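Long-range contacts in endolysin B (Mycobacterium phage D29, PDB 3HC7), which cleaves the ester junction between mycolic acids and the underlying host cell wall, helping to break down the mycobacterial outer membrane so that new phage escape at lysis: residues Ala74-Ala79 and His108-Val113; Trp5-His10 and Leu66-Asp71; Gly184-Lys189 and Ala202-Leu207. All blocks are in the same frame, centred on the assembly; numbering follows the deposited sequence.

Contact 1: Ala74-Ala79 and His108-Val113; sequences ADFAMA and HRLKKV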
loop_
_atom_site.group_PDB
_atom_site.type_symbol
_atom_site.label_atom_id
_atom_site.label_comp_id
_atom_site.label_asym_id
_atom_site.label_seq_id
_atom_site.Cartn_x
_atom_site.Cartn_y
_atom_site.Cartn_z
ATOM N N ALA A 74 -15.171 7.097 18.957
ATOM C CA ALA A 74 -14.183 6.097 18.581
ATOM C C ALA A 74 -13.134 6.702 17.666
ATOM O O ALA A 74 -13.464 7.266 16.618
ATOM C CB ALA A 74 -14.857 4.921 17.893
ATOM N N ASP A 75 -11.873 6.598 18.069
ATOM C CA ASP A 75 -10.772 6.994 17.203
ATOM C C ASP A 75 -10.491 5.817 16.286
ATOM O O ASP A 75 -11.133 4.774 16.413
ATOM C CB ASP A 75 -9.539 7.352 18.029
ATOM C CG ASP A 75 -9.703 8.664 18.775
ATOM O OD1 ASP A 75 -10.543 9.489 18.355
ATOM O OD2 ASP A 75 -8.985 8.867 19.776
ATOM N N PHE A 76 -9.558 5.970 15.356
ATOM C CA PHE A 76 -9.237 4.835 14.483
ATOM C C PHE A 76 -7.791 4.792 14.026
ATOM O O PHE A 76 -7.033 5.749 14.209
ATOM C CB PHE A 76 -10.192 4.757 13.280
ATOM C CG PHE A 76 -9.941 5.802 12.220
ATOM C CD1 PHE A 76 -10.160 7.148 12.483
ATOM C CD2 PHE A 76 -9.510 5.432 10.950
ATOM C CE1 PHE A 76 -9.939 8.116 11.514
ATOM C CE2 PHE A 76 -9.292 6.390 9.962
ATOM C CZ PHE A 76 -9.503 7.736 10.246
ATOM N N ALA A 77 -7.432 3.658 13.430
ATOM C CA ALA A 77 -6.107 3.432 12.882
ATOM C C ALA A 77 -6.262 2.638 11.590
ATOM O O ALA A 77 -7.287 1.992 11.366
ATOM C CB ALA A 77 -5.247 2.665 13.887
ATOM N N MET A 78 -5.252 2.690 10.733
ATOM C CA MET A 78 -5.289 1.939 9.485
ATOM C C MET A 78 -3.976 1.201 9.268
ATOM O O MET A 78 -2.915 1.661 9.693
ATOM C CB MET A 78 -5.561 2.869 8.298
ATOM C CG MET A 78 -6.921 3.563 8.320
ATOM S SD MET A 78 -7.188 4.579 6.849
ATOM C CE MET A 78 -5.839 5.745 7.007
ATOM N N ALA A 79 -4.057 0.054 8.603
ATOM C CA ALA A 79 -2.879 -0.758 8.336
ATOM C C ALA A 79 -3.013 -1.459 6.996
ATOM O O ALA A 79 -3.975 -2.190 6.755
ATOM C CB ALA A 79 -2.672 -1.783 9.448
ATOM N N HIS A 108 -9.286 14.426 12.716
ATOM C CA HIS A 108 -8.920 14.631 14.112
ATOM C C HIS A 108 -9.041 13.346 14.930
ATOM O O HIS A 108 -8.580 13.284 16.071
ATOM C CB HIS A 108 -9.773 15.744 14.734
ATOM C CG HIS A 108 -11.210 15.371 14.914
ATOM N ND1 HIS A 108 -12.101 15.310 13.863
ATOM C CD2 HIS A 108 -11.913 15.037 16.023
ATOM C CE1 HIS A 108 -13.290 14.952 14.317
ATOM N NE2 HIS A 108 -13.202 14.779 15.626
ATOM N N ARG A 109 -9.648 12.317 14.348
ATOM C CA ARG A 109 -9.833 11.058 15.063
ATOM C C ARG A 109 -8.851 9.968 14.637
ATOM O O ARG A 109 -8.795 8.907 15.255
ATOM C CB ARG A 109 -11.269 10.566 14.921
ATOM C CG ARG A 109 -12.259 11.443 15.649
ATOM C CD ARG A 109 -13.655 11.221 15.131
ATOM N NE ARG A 109 -14.197 9.938 15.551
ATOM C CZ ARG A 109 -15.374 9.475 15.148
ATOM N NH1 ARG A 109 -16.116 10.197 14.313
ATOM N NH2 ARG A 109 -15.806 8.294 15.573
ATOM N N LEU A 110 -8.077 10.237 13.593
ATOM C CA LEU A 110 -7.072 9.297 13.119
ATOM C C LEU A 110 -5.841 9.391 14.010
ATOM O O LEU A 110 -5.239 10.456 14.132
ATOM C CB LEU A 110 -6.695 9.601 11.669
ATOM C CG LEU A 110 -5.602 8.727 11.040
ATOM C CD1 LEU A 110 -5.997 7.258 11.049
ATOM C CD2 LEU A 110 -5.275 9.191 9.619
ATOM N N LYS A 111 -5.469 8.274 14.633
ATOM C CA LYS A 111 -4.343 8.274 15.563
ATOM C C LYS A 111 -3.088 7.617 14.997
ATOM O O LYS A 111 -1.972 8.075 15.251
ATOM C CB LYS A 111 -4.730 7.605 16.883
ATOM C CG LYS A 111 -5.838 8.321 17.638
ATOM C CD LYS A 111 -5.504 9.791 17.849
ATOM C CE LYS A 111 -6.592 10.488 18.654
ATOM N NZ LYS A 111 -6.340 11.950 18.786
ATOM N N LYS A 112 -3.268 6.542 14.234
ATOM C CA LYS A 112 -2.133 5.745 13.796
ATOM C C LYS A 112 -2.355 5.148 12.419
ATOM O O LYS A 112 -3.435 4.644 12.121
ATOM C CB LYS A 112 -1.869 4.603 14.784
ATOM C CG LYS A 112 -1.511 5.037 16.200
ATOM C CD LYS A 112 -1.456 3.842 17.129
ATOM C CE LYS A 112 -1.304 4.282 18.581
ATOM N NZ LYS A 112 0.123 4.495 18.936
ATOM N N VAL A 113 -1.319 5.184 11.591
ATOM C CA VAL A 113 -1.361 4.512 10.304
ATOM C C VAL A 113 -0.132 3.652 10.156
ATOM O O VAL A 113 0.968 4.078 10.509
ATOM C CB VAL A 113 -1.388 5.507 9.136
ATOM C CG1 VAL A 113 -1.628 4.770 7.835
ATOM C CG2 VAL A 113 -2.463 6.529 9.356
#

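Contact 2: Trp5-His10 and Leu66-Asp71; sequences WLFTVH and LKLDAD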
loop_
_atom_site.group_PDB
_atom_site.type_symbol
_atom_site.label_atom_id
_atom_site.label_comp_id
_atom_site.label_asym_id
_atom_site.label_seq_id
_atom_site.Cartn_x
_atom_site.Cartn_y
_atom_site.Cartn_z
ATOM N N TRP A 5 -11.243 1.750 16.285
ATOM C CA TRP A 5 -11.353 0.855 15.141
ATOM C C TRP A 5 -10.024 0.672 14.432
ATOM O O TRP A 5 -9.232 1.612 14.327
ATOM C CB TRP A 5 -12.395 1.371 14.149
ATOM C CG TRP A 5 -13.769 1.024 14.565
ATOM C CD1 TRP A 5 -14.651 1.817 15.243
ATOM C CD2 TRP A 5 -14.424 -0.228 14.363
ATOM N NE1 TRP A 5 -15.822 1.137 15.464
ATOM C CE2 TRP A 5 -15.706 -0.125 14.936
ATOM C CE3 TRP A 5 -14.052 -1.429 13.746
ATOM C CZ2 TRP A 5 -16.621 -1.177 14.911
ATOM C CZ3 TRP A 5 -14.959 -2.468 13.719
ATOM C CH2 TRP A 5 -16.229 -2.339 14.301
ATOM N N LEU A 6 -9.794 -0.546 13.947
ATOM C CA LEU A 6 -8.633 -0.852 13.128
ATOM C C LEU A 6 -9.083 -1.371 11.761
ATOM O O LEU A 6 -9.786 -2.382 11.664
ATOM C CB LEU A 6 -7.735 -1.883 13.822
ATOM C CG LEU A 6 -6.542 -2.395 13.011
ATOM C CD1 LEU A 6 -5.624 -1.250 12.635
ATOM C CD2 LEU A 6 -5.776 -3.477 13.775
ATOM N N PHE A 7 -8.687 -0.660 10.710
ATOM C CA PHE A 7 -9.016 -1.048 9.343
ATOM C C PHE A 7 -7.772 -1.607 8.674
ATOM O O PHE A 7 -6.697 -1.012 8.756
ATOM C CB PHE A 7 -9.546 0.153 8.553
ATOM C CG PHE A 7 -10.784 0.764 9.145
ATOM C CD1 PHE A 7 -12.040 0.258 8.840
ATOM C CD2 PHE A 7 -10.691 1.837 10.019
ATOM C CE1 PHE A 7 -13.182 0.817 9.387
ATOM C CE2 PHE A 7 -11.830 2.403 10.574
ATOM C CZ PHE A 7 -13.075 1.893 10.257
ATOM N N THR A 8 -7.917 -2.753 8.018
ATOM C CA THR A 8 -6.771 -3.436 7.446
ATOM C C THR A 8 -7.023 -3.837 6.003
ATOM O O THR A 8 -8.116 -4.280 5.636
ATOM C CB THR A 8 -6.393 -4.700 8.251
ATOM O OG1 THR A 8 -7.516 -5.585 8.302
ATOM C CG2 THR A 8 -5.969 -4.331 9.665
ATOM N N VAL A 9 -5.991 -3.670 5.189
ATOM C CA VAL A 9 -6.065 -4.020 3.780
ATOM C C VAL A 9 -4.881 -4.905 3.427
ATOM O O VAL A 9 -3.726 -4.481 3.506
ATOM C CB VAL A 9 -6.080 -2.778 2.883
ATOM C CG1 VAL A 9 -6.380 -3.169 1.438
ATOM C CG2 VAL A 9 -7.118 -1.787 3.387
ATOM N N HIS A 10 -5.184 -6.141 3.055
ATOM C CA HIS A 10 -4.165 -7.116 2.679
ATOM C C HIS A 10 -3.316 -6.712 1.476
ATOM O O HIS A 10 -3.687 -5.832 0.694
ATOM C CB HIS A 10 -4.815 -8.476 2.401
ATOM C CG HIS A 10 -5.027 -9.305 3.626
ATOM N ND1 HIS A 10 -3.985 -9.883 4.320
ATOM C CD2 HIS A 10 -6.158 -9.665 4.277
ATOM C CE1 HIS A 10 -4.465 -10.570 5.341
ATOM N NE2 HIS A 10 -5.782 -10.452 5.341
ATOM N N LEU A 66 -18.917 4.159 8.028
ATOM C CA LEU A 66 -19.868 3.369 8.801
ATOM C C LEU A 66 -19.487 3.327 10.275
ATOM O O LEU A 66 -20.185 3.877 11.126
ATOM C CB LEU A 66 -19.970 1.949 8.248
ATOM C CG LEU A 66 -20.602 1.822 6.864
ATOM C CD1 LEU A 66 -20.752 0.359 6.487
ATOM C CD2 LEU A 66 -21.946 2.522 6.838
ATOM N N LYS A 67 -18.377 2.665 10.569
ATOM C CA LYS A 67 -17.950 2.472 11.947
ATOM C C LYS A 67 -17.852 3.790 12.707
ATOM O O LYS A 67 -18.313 3.899 13.840
ATOM C CB LYS A 67 -16.611 1.739 11.982
ATOM C CG LYS A 67 -16.727 0.227 11.877
ATOM C CD LYS A 67 -17.657 -0.212 10.757
ATOM C CE LYS A 67 -17.869 -1.722 10.786
ATOM N NZ LYS A 67 -18.823 -2.179 9.740
ATOM N N LEU A 68 -17.263 4.797 12.071
ATOM C CA LEU A 68 -16.986 6.063 12.747
ATOM C C LEU A 68 -18.208 6.965 12.921
ATOM O O LEU A 68 -18.260 7.771 13.854
ATOM C CB LEU A 68 -15.844 6.806 12.048
ATOM C CG LEU A 68 -14.460 6.546 12.652
ATOM C CD1 LEU A 68 -14.287 5.093 13.053
ATOM C CD2 LEU A 68 -13.363 6.973 11.706
ATOM N N ASP A 69 -19.189 6.842 12.031
ATOM C CA ASP A 69 -20.454 7.541 12.230
ATOM C C ASP A 69 -21.245 6.878 13.357
ATOM O O ASP A 69 -21.952 7.542 14.112
ATOM C CB ASP A 69 -21.286 7.573 10.944
ATOM C CG ASP A 69 -20.952 8.758 10.058
ATOM O OD1 ASP A 69 -20.331 9.719 10.561
ATOM O OD2 ASP A 69 -21.314 8.734 8.861
ATOM N N ALA A 70 -21.114 5.561 13.464
ATOM C CA ALA A 70 -21.834 4.801 14.469
ATOM C C ALA A 70 -21.313 5.092 15.873
ATOM O O ALA A 70 -22.085 5.119 16.828
ATOM C CB ALA A 70 -21.743 3.315 14.165
ATOM N N ASP A 71 -20.007 5.305 15.999
ATOM C CA ASP A 71 -19.401 5.583 17.300
ATOM C C ASP A 71 -18.523 6.835 17.246
ATOM O O ASP A 71 -17.317 6.751 17.027
ATOM C CB ASP A 71 -18.599 4.373 17.794
ATOM C CG ASP A 71 -18.065 4.560 19.209
ATOM O OD1 ASP A 71 -18.115 5.694 19.726
ATOM O OD2 ASP A 71 -17.587 3.573 19.800
#

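Contact 3: Gly184-Lys189 and Ala202-Leu207; sequences GRIVMK and AQLIEL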
loop_
_atom_site.group_PDB
_atom_site.type_symbol
_atom_site.label_atom_id
_atom_site.label_comp_id
_atom_site.label_asym_id
_atom_site.label_seq_id
_atom_site.Cartn_x
_atom_site.Cartn_y
_atom_site.Cartn_z
ATOM N N GLY A 184 7.625 -0.584 -14.698
ATOM C CA GLY A 184 7.043 -0.990 -13.428
ATOM C C GLY A 184 5.867 -0.125 -12.997
ATOM O O GLY A 184 4.819 -0.643 -12.581
ATOM N N ARG A 185 6.019 1.195 -13.080
ATOM C CA ARG A 185 4.900 2.079 -12.727
ATOM C C ARG A 185 3.748 1.849 -13.686
ATOM O O ARG A 185 2.595 1.833 -13.289
ATOM C CB ARG A 185 5.300 3.557 -12.761
ATOM C CG ARG A 185 5.626 4.141 -11.413
ATOM C CD ARG A 185 5.672 5.661 -11.453
ATOM N NE ARG A 185 6.575 6.150 -12.476
ATOM C CZ ARG A 185 7.856 6.421 -12.268
ATOM N NH1 ARG A 185 8.392 6.243 -11.071
ATOM N NH2 ARG A 185 8.601 6.870 -13.262
ATOM N N ILE A 186 4.061 1.657 -14.965
ATOM C CA ILE A 186 3.010 1.418 -15.941
ATOM C C ILE A 186 2.164 0.200 -15.558
ATOM O O ILE A 186 0.928 0.261 -15.558
ATOM C CB ILE A 186 3.603 1.257 -17.345
ATOM C CG1 ILE A 186 3.932 2.646 -17.899
ATOM C CG2 ILE A 186 2.634 0.512 -18.258
ATOM C CD1 ILE A 186 4.779 2.629 -19.135
ATOM N N VAL A 187 2.842 -0.895 -15.226
ATOM C CA VAL A 187 2.177 -2.139 -14.841
ATOM C C VAL A 187 1.255 -1.946 -13.630
ATOM O O VAL A 187 0.104 -2.399 -13.611
ATOM C CB VAL A 187 3.216 -3.260 -14.573
ATOM C CG1 VAL A 187 2.606 -4.389 -13.784
ATOM C CG2 VAL A 187 3.740 -3.779 -15.880
ATOM N N MET A 188 1.750 -1.245 -12.628
ATOM C CA MET A 188 0.946 -0.995 -11.439
ATOM C C MET A 188 -0.282 -0.096 -11.667
ATOM O O MET A 188 -1.297 -0.257 -10.984
ATOM C CB MET A 188 1.816 -0.443 -10.327
ATOM C CG MET A 188 2.747 -1.476 -9.725
ATOM S SD MET A 188 3.815 -0.725 -8.493
ATOM C CE MET A 188 2.665 0.392 -7.714
ATOM N N LYS A 189 -0.201 0.834 -12.620
ATOM C CA LYS A 189 -1.311 1.770 -12.875
ATOM C C LYS A 189 -2.288 1.346 -13.980
ATOM O O LYS A 189 -3.348 1.950 -14.145
ATOM C CB LYS A 189 -0.750 3.152 -13.225
ATOM C CG LYS A 189 0.068 3.781 -12.116
ATOM C CD LYS A 189 1.019 4.823 -12.669
ATOM C CE LYS A 189 0.286 5.956 -13.373
ATOM N NZ LYS A 189 1.247 7.009 -13.820
ATOM N N ALA A 202 -1.058 1.333 -24.394
ATOM C CA ALA A 202 -1.251 2.773 -24.593
ATOM C C ALA A 202 -0.149 3.548 -23.875
ATOM O O ALA A 202 0.448 4.471 -24.429
ATOM C CB ALA A 202 -2.606 3.200 -24.077
ATOM N N GLN A 203 0.113 3.160 -22.633
ATOM C CA GLN A 203 1.160 3.780 -21.840
ATOM C C GLN A 203 2.555 3.579 -22.421
ATOM O O GLN A 203 3.392 4.486 -22.348
ATOM C CB GLN A 203 1.092 3.301 -20.389
ATOM C CG GLN A 203 -0.194 3.726 -19.672
ATOM C CD GLN A 203 -0.191 3.366 -18.194
ATOM O OE1 GLN A 203 0.523 3.971 -17.394
ATOM N NE2 GLN A 203 -1.003 2.384 -17.826
ATOM N N LEU A 204 2.812 2.402 -22.997
ATOM C CA LEU A 204 4.108 2.146 -23.611
ATOM C C LEU A 204 4.345 3.113 -24.762
ATOM O O LEU A 204 5.457 3.609 -24.958
ATOM C CB LEU A 204 4.222 0.692 -24.096
ATOM C CG LEU A 204 4.427 -0.355 -22.994
ATOM C CD1 LEU A 204 4.495 -1.766 -23.594
ATOM C CD2 LEU A 204 5.691 -0.034 -22.193
ATOM N N ILE A 205 3.290 3.384 -25.520
ATOM C CA ILE A 205 3.392 4.283 -26.662
ATOM C C ILE A 205 3.733 5.692 -26.197
ATOM O O ILE A 205 4.621 6.337 -26.745
ATOM C CB ILE A 205 2.094 4.286 -27.489
ATOM C CG1 ILE A 205 2.040 3.022 -28.351
ATOM C CG2 ILE A 205 2.024 5.527 -28.379
ATOM C CD1 ILE A 205 0.633 2.608 -28.736
ATOM N N GLU A 206 3.031 6.156 -25.175
ATOM C CA GLU A 206 3.311 7.467 -24.606
ATOM C C GLU A 206 4.748 7.532 -24.066
ATOM O O GLU A 206 5.455 8.529 -24.277
ATOM C CB GLU A 206 2.295 7.802 -23.516
ATOM C CG GLU A 206 2.238 9.282 -23.170
ATOM N N LEU A 207 5.187 6.463 -23.400
ATOM C CA LEU A 207 6.550 6.399 -22.858
ATOM C C LEU A 207 7.609 6.509 -23.944
ATOM O O LEU A 207 8.590 7.241 -23.795
ATOM C CB LEU A 207 6.778 5.106 -22.068
ATOM C CG LEU A 207 8.171 4.955 -21.440
ATOM C CD1 LEU A 207 8.415 6.062 -20.426
ATOM C CD2 LEU A 207 8.339 3.598 -20.777
#

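Contact 1: Ala74-Ala79 and His108-Val113
Phe76 to Met78 and Leu110 to Val113 lie on neighbouring parallel strands of one beta-alpha-beta unit, joined through helix 83-96. The ladder starts with Phe76 N donating to Arg109 O at 3.0 Å. Lys111 N gives an almost straight bond (177°) to Phe76 O. The next rung, Met78 N to Lys112 O at 3.0 Å, comes one residue late, because Lys111, with a helix-like psi of -38°, is an extra residue in its strand, as in a beta bulge. Lys112 N, at this irregularity, is buried with no hydrogen-bond partner.

Arg109 seals the ladder's start. Its guanidinium meets Ala74 O edge-on: NH2, at 2.8 Å from Ala74 O, lies on a carbonyl lone pair, while NE, at 3.0 Å from the same oxygen, sits above the carbonyl plane. Two donors grip one oxygen, and NH2 also reaches Leu68 O.

On the apolar face, Phe76 CG sits between the backbone N and the carbonyl carbon (chi1 74°), and the ring lies against Leu110, whose CD1 stands over one face, toward the rim and 3.8 Å from the centroid, in a CH-pi contact. Met78 CE lies beside Val113 CG2 (4.2 Å), and helices 50-70 and 83-96 cover this face, so flexible or branched apolar residues suit it. On the sheet's other face, Ala77 CB is small enough to lie beside Lys112 CB, whose long chain carries NZ away to a salt bridge with Glu157. Such a pair, with strand 76-81 leading toward the catalytic Ser82, is characteristic of the central parallel sheet of alpha/beta hydrolases.

Contact 2: Trp5-His10 and Leu66-Asp71
Lys67, on the last turn of helix 50-70, lays its aliphatic chain across the indole of Trp5, at about a right angle to it. Its CB is shared between two aromatic residues of strand 5-9, lying 3.6 Å from Trp5 NE1 and 3.9 Å from Phe7 CZ, which it meets at the edge of the phenyl ring. One atom further, CG is turned anti to the carbonyl carbon (chi1 -84°) and stands over the centre of the six-membered ring of Trp5. This is a CH-pi contact, though the modelled spacing is too short to be taken literally. The chain bends at chi2 (47°), which sets CD; beyond it CE passes Trp5 CH2 at 3.9 Å before NZ leads away from the strand. Lysine suits this partly exposed border: its methylenes cover the indole, and its charged end need not enter the core.

Leu68, the next residue, serves the buried side. Its CD1 approaches Trp5 CD1 at 4.0 Å and lies near the plane of the Phe7 ring, at the edge by CE2 (4.4 Å). Leu68 also packs on Phe76 of strand 76-81, and Lys67 on Gln37 of strand 35-38, so the helix end bears on three neighbouring strands. No hydrogen bond links the two segments; just past the helix, Asp71 forms a salt bridge with Arg35.

Over residues 66-70 the helix axis runs at 171° to strand 5-9, 10.2 Å away at closest approach. The helix connects strand 35-38 to strand 76-81, and strand 5-9 lies between those two in the sheet: a beta-alpha-beta crossover typical of three-layered alpha/beta proteins such as the cutinase-like hydrolases.

Contact 3: Gly184-Lys189 and Ala202-Leu207
Gln203 opens the run of contacts made by helix 200-207, its CB set against the branch point of Ile186, 3.8 Å from both CG1 and CG2. The two side chains slide past each other in opposite directions, and the extended glutamine brings OE1 to 3.7 Å from Ile186 CG1. This is van der Waals contact: the amide's NE2 finds its hydrogen bond at Asp198 O. Glutamine fits a partly exposed border, offering methylenes to the isoleucine and an amide to the chain beside it. Leu204 follows, and its CD2 reaches Ile186 CD1 at 4.2 Å. One turn on from Gln203, Leu207 brings its own CD2 to 4.0 Å from the same methyl. Ile186 thus projects toward three residues of one helical face: CG1 and CG2 both rest on Gln203, while the CD1 methyl at the end of the longer branch reaches both leucines.

Segments 184-189 and 202-207 run roughly antiparallel, at 149°, their axes 10.4 Å apart at closest approach. Helix 212-230 packs against both, receiving Leu204 through Ile212 and Ile216 and Val187 through Ile223 and Leu226; Leu204 and Leu207 also pack on Ile183, earlier in helix 179-189.

How the contacts relate
Contacts 1 and 2 belong to one structural core. Their centres are 9 Å apart, and strands 5-9 and 76-81 are neighbours in the parallel sheet, joined by backbone bonds such as Ala77 N to Trp5 O. Contact 1 is a buried strand pairing built on hydrogen bonds; contact 2 is the helix layer set on the same sheet, partly buried and held by aliphatic-aromatic packing without hydrogen bonds. Contact 3 stands on the opposite side of the chain's centre, its own centre about 34 Å from the centres of the others. Also partly buried, it joins two helices through aliphatic side chains and a border glutamine, with no strand or aromatic ring taking part.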